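Local coordinates for protein peroxisomal catalase A (Saccharomyces cerevisiae, PDB 1A4E) that probably breaks down the hydrogen peroxide made by peroxisomal oxidases into water and oxygen, working as a heme-containing homotetramer, at residues K204-Y214 and P403-W411; P276-V285 and W420-Q431. All coordinates share one frame; numbering follows the deposited sequence.

Contact 1. Residues K204-Y214 and P403-W411; sequences KWSNKNGDWHY and PIQQHQEVW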
loop_
_atom_site.group_PDB
_atom_site.type_symbol
_atom_site.label_atom_id
_atom_site.label_comp_id
_atom_site.label_asym_id
_atom_site.label_seq_id
_atom_site.Cartn_x
_atom_site.Cartn_y
_atom_site.Cartn_z
ATOM N N LYS B 204 -15.468 -13.896 -29.238
ATOM C CA LYS B 204 -16.065 -15.139 -29.684
ATOM C C LYS B 204 -17.271 -15.436 -28.823
ATOM O O LYS B 204 -17.135 -15.635 -27.620
ATOM C CB LYS B 204 -15.071 -16.298 -29.582
ATOM C CG LYS B 204 -13.964 -16.187 -30.630
ATOM C CD LYS B 204 -13.061 -17.411 -30.623
ATOM C CE LYS B 204 -12.171 -17.454 -29.389
ATOM N NZ LYS B 204 -11.398 -18.681 -29.343
ATOM N N TRP B 205 -18.476 -15.385 -29.400
ATOM C CA TRP B 205 -19.685 -15.724 -28.668
ATOM C C TRP B 205 -20.188 -17.083 -29.131
ATOM O O TRP B 205 -20.105 -17.418 -30.312
ATOM C CB TRP B 205 -20.771 -14.662 -28.896
ATOM C CG TRP B 205 -20.512 -13.276 -28.290
ATOM C CD1 TRP B 205 -19.327 -12.943 -27.670
ATOM C CD2 TRP B 205 -21.393 -12.221 -28.304
ATOM N NE1 TRP B 205 -19.447 -11.694 -27.303
ATOM C CE2 TRP B 205 -20.652 -11.219 -27.656
ATOM C CE3 TRP B 205 -22.684 -11.957 -28.762
ATOM C CZ2 TRP B 205 -21.188 -9.948 -27.449
ATOM C CZ3 TRP B 205 -23.217 -10.679 -28.556
ATOM C CH2 TRP B 205 -22.481 -9.681 -27.905
ATOM N N SER B 206 -20.689 -17.899 -28.199
ATOM C CA SER B 206 -21.162 -19.244 -28.506
ATOM C C SER B 206 -22.590 -19.456 -28.060
ATOM O O SER B 206 -22.996 -18.887 -27.046
ATOM C CB SER B 206 -20.321 -20.289 -27.807
ATOM O OG SER B 206 -18.972 -20.182 -28.196
ATOM N N ASN B 207 -23.380 -20.241 -28.802
ATOM C CA ASN B 207 -24.709 -20.598 -28.332
ATOM C C ASN B 207 -24.626 -21.881 -27.510
ATOM O O ASN B 207 -23.547 -22.462 -27.352
ATOM C CB ASN B 207 -25.663 -20.787 -29.515
ATOM C CG ASN B 207 -25.363 -21.901 -30.513
ATOM O OD1 ASN B 207 -24.743 -22.925 -30.233
ATOM N ND2 ASN B 207 -25.862 -21.738 -31.736
ATOM N N LYS B 208 -25.758 -22.361 -26.996
ATOM C CA LYS B 208 -25.766 -23.556 -26.174
ATOM C C LYS B 208 -25.466 -24.858 -26.899
ATOM O O LYS B 208 -25.066 -25.826 -26.254
ATOM C CB LYS B 208 -27.114 -23.620 -25.468
ATOM C CG LYS B 208 -27.020 -22.666 -24.289
ATOM C CD LYS B 208 -28.367 -22.332 -23.687
ATOM C CE LYS B 208 -28.142 -21.616 -22.365
ATOM N NZ LYS B 208 -29.367 -20.995 -21.889
ATOM N N ASN B 209 -25.597 -24.881 -28.234
ATOM C CA ASN B 209 -25.248 -26.050 -29.038
ATOM C C ASN B 209 -23.759 -26.181 -29.353
ATOM O O ASN B 209 -23.338 -27.196 -29.910
ATOM C CB ASN B 209 -25.994 -26.030 -30.364
ATOM C CG ASN B 209 -27.454 -26.450 -30.284
ATOM O OD1 ASN B 209 -28.235 -25.995 -29.449
ATOM N ND2 ASN B 209 -27.891 -27.312 -31.207
ATOM N N GLY B 210 -22.934 -25.184 -29.010
ATOM C CA GLY B 210 -21.510 -25.243 -29.288
ATOM C C GLY B 210 -21.115 -24.539 -30.575
ATOM O O GLY B 210 -19.933 -24.506 -30.920
ATOM N N ASP B 211 -22.083 -23.983 -31.315
ATOM C CA ASP B 211 -21.800 -23.220 -32.532
ATOM C C ASP B 211 -21.267 -21.861 -32.102
ATOM O O ASP B 211 -21.813 -21.254 -31.182
ATOM C CB ASP B 211 -23.075 -23.005 -33.381
ATOM C CG ASP B 211 -23.875 -24.265 -33.733
ATOM O OD1 ASP B 211 -23.252 -25.271 -34.079
ATOM O OD2 ASP B 211 -25.119 -24.248 -33.669
ATOM N N TRP B 212 -20.209 -21.358 -32.733
ATOM C CA TRP B 212 -19.640 -20.082 -32.338
ATOM C C TRP B 212 -19.404 -19.127 -33.492
ATOM O O TRP B 212 -19.272 -19.530 -34.647
ATOM C CB TRP B 212 -18.314 -20.311 -31.596
ATOM C CG TRP B 212 -17.199 -20.956 -32.414
ATOM C CD1 TRP B 212 -17.127 -22.314 -32.574
ATOM C CD2 TRP B 212 -16.176 -20.295 -33.049
ATOM N NE1 TRP B 212 -16.060 -22.517 -33.301
ATOM C CE2 TRP B 212 -15.459 -21.357 -33.606
ATOM C CE3 TRP B 212 -15.746 -18.980 -33.223
ATOM C CZ2 TRP B 212 -14.308 -21.124 -34.351
ATOM C CZ3 TRP B 212 -14.591 -18.746 -33.969
ATOM C CH2 TRP B 212 -13.878 -19.809 -34.527
ATOM N N HIS B 213 -19.322 -17.838 -33.160
ATOM C CA HIS B 213 -19.063 -16.805 -34.142
ATOM C C HIS B 213 -18.070 -15.765 -33.647
ATOM O O HIS B 213 -17.917 -15.534 -32.450
ATOM C CB HIS B 213 -20.347 -16.067 -34.512
ATOM C CG HIS B 213 -21.350 -16.829 -35.373
ATOM N ND1 HIS B 213 -22.221 -17.748 -34.989
ATOM C CD2 HIS B 213 -21.542 -16.627 -36.718
ATOM C CE1 HIS B 213 -22.933 -18.109 -36.027
ATOM N NE2 HIS B 213 -22.516 -17.428 -37.062
ATOM N N TYR B 214 -17.343 -15.169 -34.595
ATOM C CA TYR B 214 -16.525 -14.002 -34.330
ATOM C C TYR B 214 -17.519 -12.854 -34.330
ATOM O O TYR B 214 -18.341 -12.727 -35.238
ATOM C CB TYR B 214 -15.505 -13.762 -35.426
ATOM C CG TYR B 214 -14.366 -14.773 -35.468
ATOM C CD1 TYR B 214 -13.526 -14.976 -34.363
ATOM C CD2 TYR B 214 -14.149 -15.494 -36.640
ATOM C CE1 TYR B 214 -12.473 -15.890 -34.428
ATOM C CE2 TYR B 214 -13.099 -16.413 -36.711
ATOM C CZ TYR B 214 -12.267 -16.604 -35.606
ATOM O OH TYR B 214 -11.216 -17.497 -35.687
ATOM N N PRO B 403 -18.100 -25.749 -23.075
ATOM C CA PRO B 403 -16.720 -25.475 -23.442
ATOM C C PRO B 403 -16.325 -24.019 -23.221
ATOM O O PRO B 403 -17.148 -23.099 -23.294
ATOM C CB PRO B 403 -16.654 -25.930 -24.888
ATOM C CG PRO B 403 -18.036 -25.634 -25.413
ATOM C CD PRO B 403 -18.907 -26.069 -24.252
ATOM N N ILE B 404 -15.061 -23.807 -22.865
ATOM C CA ILE B 404 -14.564 -22.448 -22.755
ATOM C C ILE B 404 -14.071 -22.085 -24.151
ATOM O O ILE B 404 -14.702 -21.262 -24.819
ATOM C CB ILE B 404 -13.461 -22.424 -21.676
ATOM C CG1 ILE B 404 -14.085 -22.827 -20.337
ATOM C CG2 ILE B 404 -12.845 -21.040 -21.578
ATOM C CD1 ILE B 404 -13.117 -22.972 -19.154
ATOM N N GLN B 405 -12.994 -22.694 -24.663
ATOM C CA GLN B 405 -12.540 -22.396 -26.013
ATOM C C GLN B 405 -12.100 -23.610 -26.831
ATOM O O GLN B 405 -11.695 -23.415 -27.976
ATOM C CB GLN B 405 -11.388 -21.366 -25.953
ATOM C CG GLN B 405 -11.826 -19.931 -25.592
ATOM C CD GLN B 405 -10.769 -18.864 -25.819
ATOM O OE1 GLN B 405 -9.950 -18.977 -26.723
ATOM N NE2 GLN B 405 -10.738 -17.788 -25.039
ATOM N N GLN B 406 -12.219 -24.858 -26.313
ATOM C CA GLN B 406 -11.795 -26.098 -26.989
ATOM C C GLN B 406 -12.444 -26.372 -28.342
ATOM O O GLN B 406 -11.845 -26.925 -29.266
ATOM C CB GLN B 406 -12.103 -27.384 -26.233
ATOM C CG GLN B 406 -11.938 -27.513 -24.750
ATOM C CD GLN B 406 -13.127 -27.018 -23.940
ATOM O OE1 GLN B 406 -13.336 -25.822 -23.757
ATOM N NE2 GLN B 406 -13.914 -27.938 -23.399
ATOM N N HIS B 407 -13.730 -26.028 -28.391
ATOM C CA HIS B 407 -14.585 -26.194 -29.556
ATOM C C HIS B 407 -14.307 -25.239 -30.708
ATOM O O HIS B 407 -14.904 -25.335 -31.778
ATOM C CB HIS B 407 -16.034 -26.045 -29.101
ATOM C CG HIS B 407 -16.424 -24.670 -28.552
ATOM N ND1 HIS B 407 -17.506 -23.975 -28.889
ATOM C CD2 HIS B 407 -15.739 -23.933 -27.610
ATOM C CE1 HIS B 407 -17.508 -22.865 -28.200
ATOM N NE2 HIS B 407 -16.444 -22.852 -27.436
ATOM N N GLN B 408 -13.389 -24.301 -30.478
ATOM C CA GLN B 408 -13.072 -23.281 -31.451
ATOM C C GLN B 408 -11.807 -23.597 -32.242
ATOM O O GLN B 408 -11.656 -24.741 -32.669
ATOM C CB GLN B 408 -13.010 -21.960 -30.668
ATOM C CG GLN B 408 -14.402 -21.698 -30.093
ATOM C CD GLN B 408 -14.569 -20.497 -29.187
ATOM O OE1 GLN B 408 -13.658 -20.116 -28.460
ATOM N NE2 GLN B 408 -15.752 -19.883 -29.189
ATOM N N GLU B 409 -10.881 -22.664 -32.474
ATOM C CA GLU B 409 -9.703 -22.893 -33.308
ATOM C C GLU B 409 -8.682 -23.887 -32.775
ATOM O O GLU B 409 -8.564 -24.118 -31.571
ATOM C CB GLU B 409 -8.938 -21.608 -33.553
ATOM C CG GLU B 409 -9.749 -20.403 -34.012
ATOM C CD GLU B 409 -10.205 -19.442 -32.906
ATOM O OE1 GLU B 409 -10.486 -19.843 -31.773
ATOM O OE2 GLU B 409 -10.283 -18.257 -33.192
ATOM N N VAL B 410 -7.971 -24.509 -33.721
ATOM C CA VAL B 410 -6.855 -25.383 -33.413
ATOM C C VAL B 410 -5.646 -24.566 -33.847
ATOM O O VAL B 410 -5.584 -24.005 -34.945
ATOM C CB VAL B 410 -6.943 -26.718 -34.205
ATOM C CG1 VAL B 410 -5.729 -27.615 -33.956
ATOM C CG2 VAL B 410 -8.183 -27.462 -33.727
ATOM N N TRP B 411 -4.698 -24.452 -32.923
ATOM C CA TRP B 411 -3.496 -23.676 -33.162
ATOM C C TRP B 411 -2.329 -24.612 -33.424
ATOM O O TRP B 411 -2.281 -25.737 -32.915
ATOM C CB TRP B 411 -3.214 -22.788 -31.936
ATOM C CG TRP B 411 -4.398 -21.904 -31.556
ATOM C CD1 TRP B 411 -5.171 -22.201 -30.462
ATOM C CD2 TRP B 411 -4.843 -20.799 -32.238
ATOM N NE1 TRP B 411 -6.110 -21.289 -30.448
ATOM C CE2 TRP B 411 -5.963 -20.435 -31.477
ATOM C CE3 TRP B 411 -4.480 -20.060 -33.364
ATOM C CZ2 TRP B 411 -6.733 -19.327 -31.832
ATOM C CZ3 TRP B 411 -5.253 -18.953 -33.718
ATOM C CH2 TRP B 411 -6.370 -18.588 -32.960
HETATM O O HOH W 1 -17.292 -18.335 -27.167
HETATM O O HOH W 2 -9.434 -16.594 -31.167
#
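Lys204 and Glu409 reach for each other from opposite directions and close a salt bridge, Lys204 NZ to Glu409 OE1 at 2.8 Å, on the syn lone pair of that oxygen. Lys204 NZ also donates to two amide oxygens, Gln408 OE1 at 2.8 Å and Gln405 OE1 at 3.0 Å, each from above the carbonyl plane. The lysine chain bends at its third torsion (chi3 -72°), which swings CE and NZ round the end of Gln408. Replacing Lys204 with a methionine would probably leave the buried Glu409 carboxylate without its countercharge and the two glutamine oxygens without their shared donor. Glu409 OE2 is met on its anti side, tilted out of the carboxylate plane, by Tyr214 OH at 2.8 Å, so both oxygens of Glu409 are tied to the hairpin.

Gln408 runs on from this cluster across Trp212. Its CG stands 3.5 Å from the centroid of the five-membered ring, almost on the ring normal, a clean CH-pi contact, while its amide plane is turned 62° from the indole. Gln408 NE2 donates to a water that also bonds Lys204 O and Ser206 OG. Beyond it the His407 ring lies between Pro403 CG and Gln408 CG, one over each face, and its ND1 points in the ring plane at Gly210 O (3.2 Å, 169° at the hydrogen).

The arrangement is that of a beta hairpin, strands 203-206 and 212-221 joined by a type I turn, in the antiparallel beta-barrel of the catalase fold. The long connection leading to strand 411-418 packs on the side chains of this hairpin, and Trp411 then pairs with a strand of a second subunit.

Contact 2. Residues P276-V285 and W420-Q431; sequences PFSVFDLTKV and WATSPGDVDFVQ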
loop_
_atom_site.group_PDB
_atom_site.type_symbol
_atom_site.label_atom_id
_atom_site.label_comp_id
_atom_site.label_asym_id
_atom_site.label_seq_id
_atom_site.Cartn_x
_atom_site.Cartn_y
_atom_site.Cartn_z
ATOM N N PRO B 276 -9.481 -10.236 -46.548
ATOM C CA PRO B 276 -8.189 -9.651 -46.933
ATOM C C PRO B 276 -7.258 -9.179 -45.813
ATOM O O PRO B 276 -6.153 -8.685 -46.060
ATOM C CB PRO B 276 -8.588 -8.533 -47.880
ATOM C CG PRO B 276 -9.935 -8.083 -47.366
ATOM C CD PRO B 276 -10.587 -9.418 -47.055
ATOM N N PHE B 277 -7.735 -9.310 -44.571
ATOM C CA PHE B 277 -7.024 -8.951 -43.350
ATOM C C PHE B 277 -7.407 -9.915 -42.225
ATOM O O PHE B 277 -8.245 -10.806 -42.382
ATOM C CB PHE B 277 -7.363 -7.493 -42.949
ATOM C CG PHE B 277 -8.850 -7.166 -42.809
ATOM C CD1 PHE B 277 -9.556 -7.516 -41.654
ATOM C CD2 PHE B 277 -9.511 -6.531 -43.859
ATOM C CE1 PHE B 277 -10.916 -7.234 -41.557
ATOM C CE2 PHE B 277 -10.875 -6.253 -43.751
ATOM C CZ PHE B 277 -11.580 -6.603 -42.604
ATOM N N SER B 278 -6.802 -9.720 -41.053
ATOM C CA SER B 278 -7.032 -10.593 -39.913
ATOM C C SER B 278 -8.181 -10.132 -39.015
ATOM O O SER B 278 -8.388 -8.931 -38.799
ATOM C CB SER B 278 -5.717 -10.680 -39.121
ATOM O OG SER B 278 -5.724 -11.687 -38.119
ATOM N N VAL B 279 -8.971 -11.098 -38.513
ATOM C CA VAL B 279 -10.004 -10.801 -37.520
ATOM C C VAL B 279 -9.380 -10.457 -36.171
ATOM O O VAL B 279 -10.045 -9.903 -35.303
ATOM C CB VAL B 279 -10.996 -11.985 -37.270
ATOM C CG1 VAL B 279 -11.966 -12.009 -38.435
ATOM C CG2 VAL B 279 -10.281 -13.327 -37.095
ATOM N N PHE B 280 -8.096 -10.791 -35.997
ATOM C CA PHE B 280 -7.341 -10.514 -34.789
ATOM C C PHE B 280 -6.636 -9.162 -34.839
ATOM O O PHE B 280 -5.849 -8.840 -33.944
ATOM C CB PHE B 280 -6.311 -11.626 -34.587
ATOM C CG PHE B 280 -6.925 -13.015 -34.605
ATOM C CD1 PHE B 280 -8.110 -13.282 -33.905
ATOM C CD2 PHE B 280 -6.300 -14.024 -35.344
ATOM C CE1 PHE B 280 -8.668 -14.564 -33.945
ATOM C CE2 PHE B 280 -6.867 -15.300 -35.377
ATOM C CZ PHE B 280 -8.049 -15.573 -34.682
ATOM N N ASP B 281 -6.886 -8.358 -35.881
ATOM C CA ASP B 281 -6.259 -7.061 -35.997
ATOM C C ASP B 281 -7.224 -5.964 -35.598
ATOM O O ASP B 281 -8.236 -5.709 -36.248
ATOM C CB ASP B 281 -5.794 -6.840 -37.429
ATOM C CG ASP B 281 -4.953 -5.586 -37.691
ATOM O OD1 ASP B 281 -4.730 -4.771 -36.798
ATOM O OD2 ASP B 281 -4.501 -5.422 -38.817
ATOM N N LEU B 282 -6.802 -5.272 -34.537
ATOM C CA LEU B 282 -7.551 -4.183 -33.925
ATOM C C LEU B 282 -7.682 -2.959 -34.821
ATOM O O LEU B 282 -8.635 -2.193 -34.682
ATOM C CB LEU B 282 -6.869 -3.736 -32.642
ATOM C CG LEU B 282 -7.617 -3.451 -31.354
ATOM C CD1 LEU B 282 -6.610 -2.735 -30.480
ATOM C CD2 LEU B 282 -8.861 -2.597 -31.520
ATOM N N THR B 283 -6.733 -2.742 -35.740
ATOM C CA THR B 283 -6.776 -1.576 -36.611
ATOM C C THR B 283 -7.689 -1.740 -37.832
ATOM O O THR B 283 -7.800 -0.836 -38.655
ATOM C CB THR B 283 -5.335 -1.246 -37.031
ATOM O OG1 THR B 283 -4.893 -2.309 -37.852
ATOM C CG2 THR B 283 -4.396 -1.088 -35.839
ATOM N N LYS B 284 -8.418 -2.854 -37.939
ATOM C CA LYS B 284 -9.299 -3.120 -39.065
ATOM C C LYS B 284 -10.760 -3.205 -38.659
ATOM O O LYS B 284 -11.085 -3.748 -37.605
ATOM C CB LYS B 284 -8.944 -4.444 -39.734
ATOM C CG LYS B 284 -7.521 -4.613 -40.249
ATOM C CD LYS B 284 -7.217 -3.737 -41.455
ATOM C CE LYS B 284 -5.779 -3.983 -41.872
ATOM N NZ LYS B 284 -4.873 -3.423 -40.892
ATOM N N VAL B 285 -11.653 -2.663 -39.496
ATOM C CA VAL B 285 -13.088 -2.805 -39.308
ATOM C C VAL B 285 -13.607 -3.773 -40.358
ATOM O O VAL B 285 -13.013 -3.968 -41.416
ATOM C CB VAL B 285 -13.855 -1.461 -39.462
ATOM C CG1 VAL B 285 -13.343 -0.535 -38.386
ATOM C CG2 VAL B 285 -13.653 -0.802 -40.817
ATOM N N TRP B 420 4.162 -7.713 -34.702
ATOM C CA TRP B 420 3.264 -7.475 -35.814
ATOM C C TRP B 420 3.405 -6.046 -36.344
ATOM O O TRP B 420 2.465 -5.249 -36.324
ATOM C CB TRP B 420 1.835 -7.763 -35.319
ATOM C CG TRP B 420 0.799 -8.167 -36.363
ATOM C CD1 TRP B 420 1.108 -8.337 -37.691
ATOM C CD2 TRP B 420 -0.519 -8.429 -36.098
ATOM N NE1 TRP B 420 -0.006 -8.709 -38.266
ATOM C CE2 TRP B 420 -0.997 -8.779 -37.369
ATOM C CE3 TRP B 420 -1.374 -8.430 -35.000
ATOM C CZ2 TRP B 420 -2.332 -9.133 -37.557
ATOM C CZ3 TRP B 420 -2.711 -8.784 -35.189
ATOM C CH2 TRP B 420 -3.186 -9.133 -36.454
ATOM N N ALA B 421 4.598 -5.709 -36.841
ATOM C CA ALA B 421 4.907 -4.403 -37.411
ATOM C C ALA B 421 4.031 -4.052 -38.607
ATOM O O ALA B 421 3.390 -4.951 -39.155
ATOM C CB ALA B 421 6.351 -4.419 -37.835
ATOM N N THR B 422 3.950 -2.786 -39.028
ATOM C CA THR B 422 3.182 -2.397 -40.216
ATOM C C THR B 422 3.565 -3.282 -41.401
ATOM O O THR B 422 4.739 -3.443 -41.743
ATOM C CB THR B 422 3.455 -0.926 -40.625
ATOM O OG1 THR B 422 3.335 -0.164 -39.436
ATOM C CG2 THR B 422 2.490 -0.381 -41.684
ATOM N N SER B 423 2.538 -3.942 -41.938
ATOM C CA SER B 423 2.667 -4.823 -43.090
ATOM C C SER B 423 3.132 -4.073 -44.331
ATOM O O SER B 423 2.749 -2.915 -44.512
ATOM C CB SER B 423 1.330 -5.488 -43.399
ATOM O OG SER B 423 0.873 -6.295 -42.325
ATOM N N PRO B 424 3.971 -4.655 -45.205
ATOM C CA PRO B 424 4.335 -4.067 -46.487
ATOM C C PRO B 424 3.118 -3.935 -47.388
ATOM O O PRO B 424 2.123 -4.656 -47.258
ATOM C CB PRO B 424 5.405 -4.995 -47.019
ATOM C CG PRO B 424 5.037 -6.328 -46.418
ATOM C CD PRO B 424 4.679 -5.915 -44.999
ATOM N N GLY B 425 3.197 -2.946 -48.271
ATOM C CA GLY B 425 2.111 -2.690 -49.193
ATOM C C GLY B 425 1.142 -1.654 -48.654
ATOM O O GLY B 425 1.488 -0.762 -47.873
ATOM N N ASP B 426 -0.112 -1.825 -49.062
ATOM C CA ASP B 426 -1.128 -0.856 -48.730
ATOM C C ASP B 426 -2.241 -1.350 -47.819
ATOM O O ASP B 426 -3.131 -0.573 -47.467
ATOM C CB ASP B 426 -1.684 -0.352 -50.047
ATOM C CG ASP B 426 -2.325 1.017 -49.926
ATOM O OD1 ASP B 426 -1.650 1.948 -49.474
ATOM O OD2 ASP B 426 -3.496 1.128 -50.284
ATOM N N VAL B 427 -2.195 -2.619 -47.391
ATOM C CA VAL B 427 -3.238 -3.223 -46.567
ATOM C C VAL B 427 -3.553 -2.474 -45.264
ATOM O O VAL B 427 -4.714 -2.409 -44.863
ATOM C CB VAL B 427 -2.811 -4.711 -46.315
ATOM C CG1 VAL B 427 -1.546 -4.778 -45.463
ATOM C CG2 VAL B 427 -3.970 -5.470 -45.668
ATOM N N ASP B 428 -2.549 -1.865 -44.622
ATOM C CA ASP B 428 -2.750 -1.099 -43.402
ATOM C C ASP B 428 -3.017 0.377 -43.626
ATOM O O ASP B 428 -3.113 1.148 -42.673
ATOM C CB ASP B 428 -1.538 -1.259 -42.498
ATOM C CG ASP B 428 -1.280 -2.697 -42.048
ATOM O OD1 ASP B 428 -2.206 -3.503 -41.984
ATOM O OD2 ASP B 428 -0.137 -3.017 -41.750
ATOM N N PHE B 429 -3.146 0.786 -44.892
ATOM C CA PHE B 429 -3.485 2.155 -45.245
ATOM C C PHE B 429 -4.807 2.249 -45.990
ATOM O O PHE B 429 -5.412 3.319 -46.020
ATOM C CB PHE B 429 -2.380 2.772 -46.104
ATOM C CG PHE B 429 -1.155 3.153 -45.284
ATOM C CD1 PHE B 429 -0.191 2.193 -44.965
ATOM C CD2 PHE B 429 -1.014 4.465 -44.817
ATOM C CE1 PHE B 429 0.901 2.544 -44.171
ATOM C CE2 PHE B 429 0.084 4.808 -44.026
ATOM C CZ PHE B 429 1.041 3.849 -43.703
ATOM N N VAL B 430 -5.286 1.127 -46.547
ATOM C CA VAL B 430 -6.529 1.071 -47.310
ATOM C C VAL B 430 -7.735 1.647 -46.572
ATOM O O VAL B 430 -8.369 2.574 -47.072
ATOM C CB VAL B 430 -6.776 -0.416 -47.726
ATOM C CG1 VAL B 430 -8.186 -0.688 -48.230
ATOM C CG2 VAL B 430 -5.907 -0.707 -48.925
ATOM N N GLN B 431 -8.043 1.138 -45.373
ATOM C CA GLN B 431 -9.198 1.592 -44.603
ATOM C C GLN B 431 -9.120 3.018 -44.099
ATOM O O GLN B 431 -10.149 3.669 -43.933
ATOM C CB GLN B 431 -9.425 0.669 -43.424
ATOM C CG GLN B 431 -9.840 -0.713 -43.907
ATOM C CD GLN B 431 -10.256 -1.657 -42.800
ATOM O OE1 GLN B 431 -10.225 -1.307 -41.624
ATOM N NE2 GLN B 431 -10.661 -2.880 -43.136
#
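A buried salt-bridge network next to the heme pocket joins two loops here: 276-285, whose Leu282 touches the heme, and 420-431, which leads into the C-terminal helices of catalase. Lys284 sits at its centre. Bent at chi2 and chi4, the chain brings Lys284 NZ between two carboxylates, 2.9 Å from Asp428 OD1 and 2.9 Å from Asp281 OD2. Asp281 OD2 and Asp428 OD1 are 4.4 Å apart, a like-charge closeness that the ammonium, together with Arg137 bridging to both aspartates, probably offsets. Asp281 is held from its other oxygen: OD1 takes Thr283 N in an Asx turn and Thr283 OG1 as well, both from the same face of the carboxylate. Asp428 OD2, met nearly along its C-O axis by Ser423 N at 2.8 Å, ties the loop back on itself.

Trp420 flanks the network, its CG anti to the backbone N (chi1 -155°), which extends the six-membered ring toward the turn 278-281. There Trp420 CH2 lies 3.6 Å from Asp281 CB, and Phe280 O meets the ring edge near its plane, 3.4 Å from Trp420 CZ3. Arg137 makes a cation-pi contact with this indole, and His28 of a neighbouring subunit meets it too.

At the far end Gln431, on the first turn of helix 430-440, extends past Val285 in the opposite direction, its amide turned 86° from the Phe277 ring. Gln431 NE2 lies 3.4 Å from Phe277 CE2 and gives a weak bond to Val285 O, whereas Gln431 OE1 accepts Val285 N at 2.9 Å, in the carbonyl plane on a lone pair, at 165° about the hydrogen.

How the contacts relate
Contact 1 is buried; contact 2 is only partly so, its salt-bridge centre buried and Pro276 at its margin exposed. Their centres lie 25 Å apart. Contact 1 lays the connection 403-411 on a barrel hairpin, far from the heme and the catalytic residues; contact 2 joins a loop that touches the heme to one that opens into the C-terminal helices. Each centres on a lysine, but the first serves one carboxylate and two amides, the second two aspartates that also share an arginine. In contact 1 a water also links the two segments. The segments alternate along the chain, and the contacts meet where Phe280 CZ packs 3.8 Å from Tyr214 OH and 3.9 Å from Trp411 CH2. Other subunits touch both.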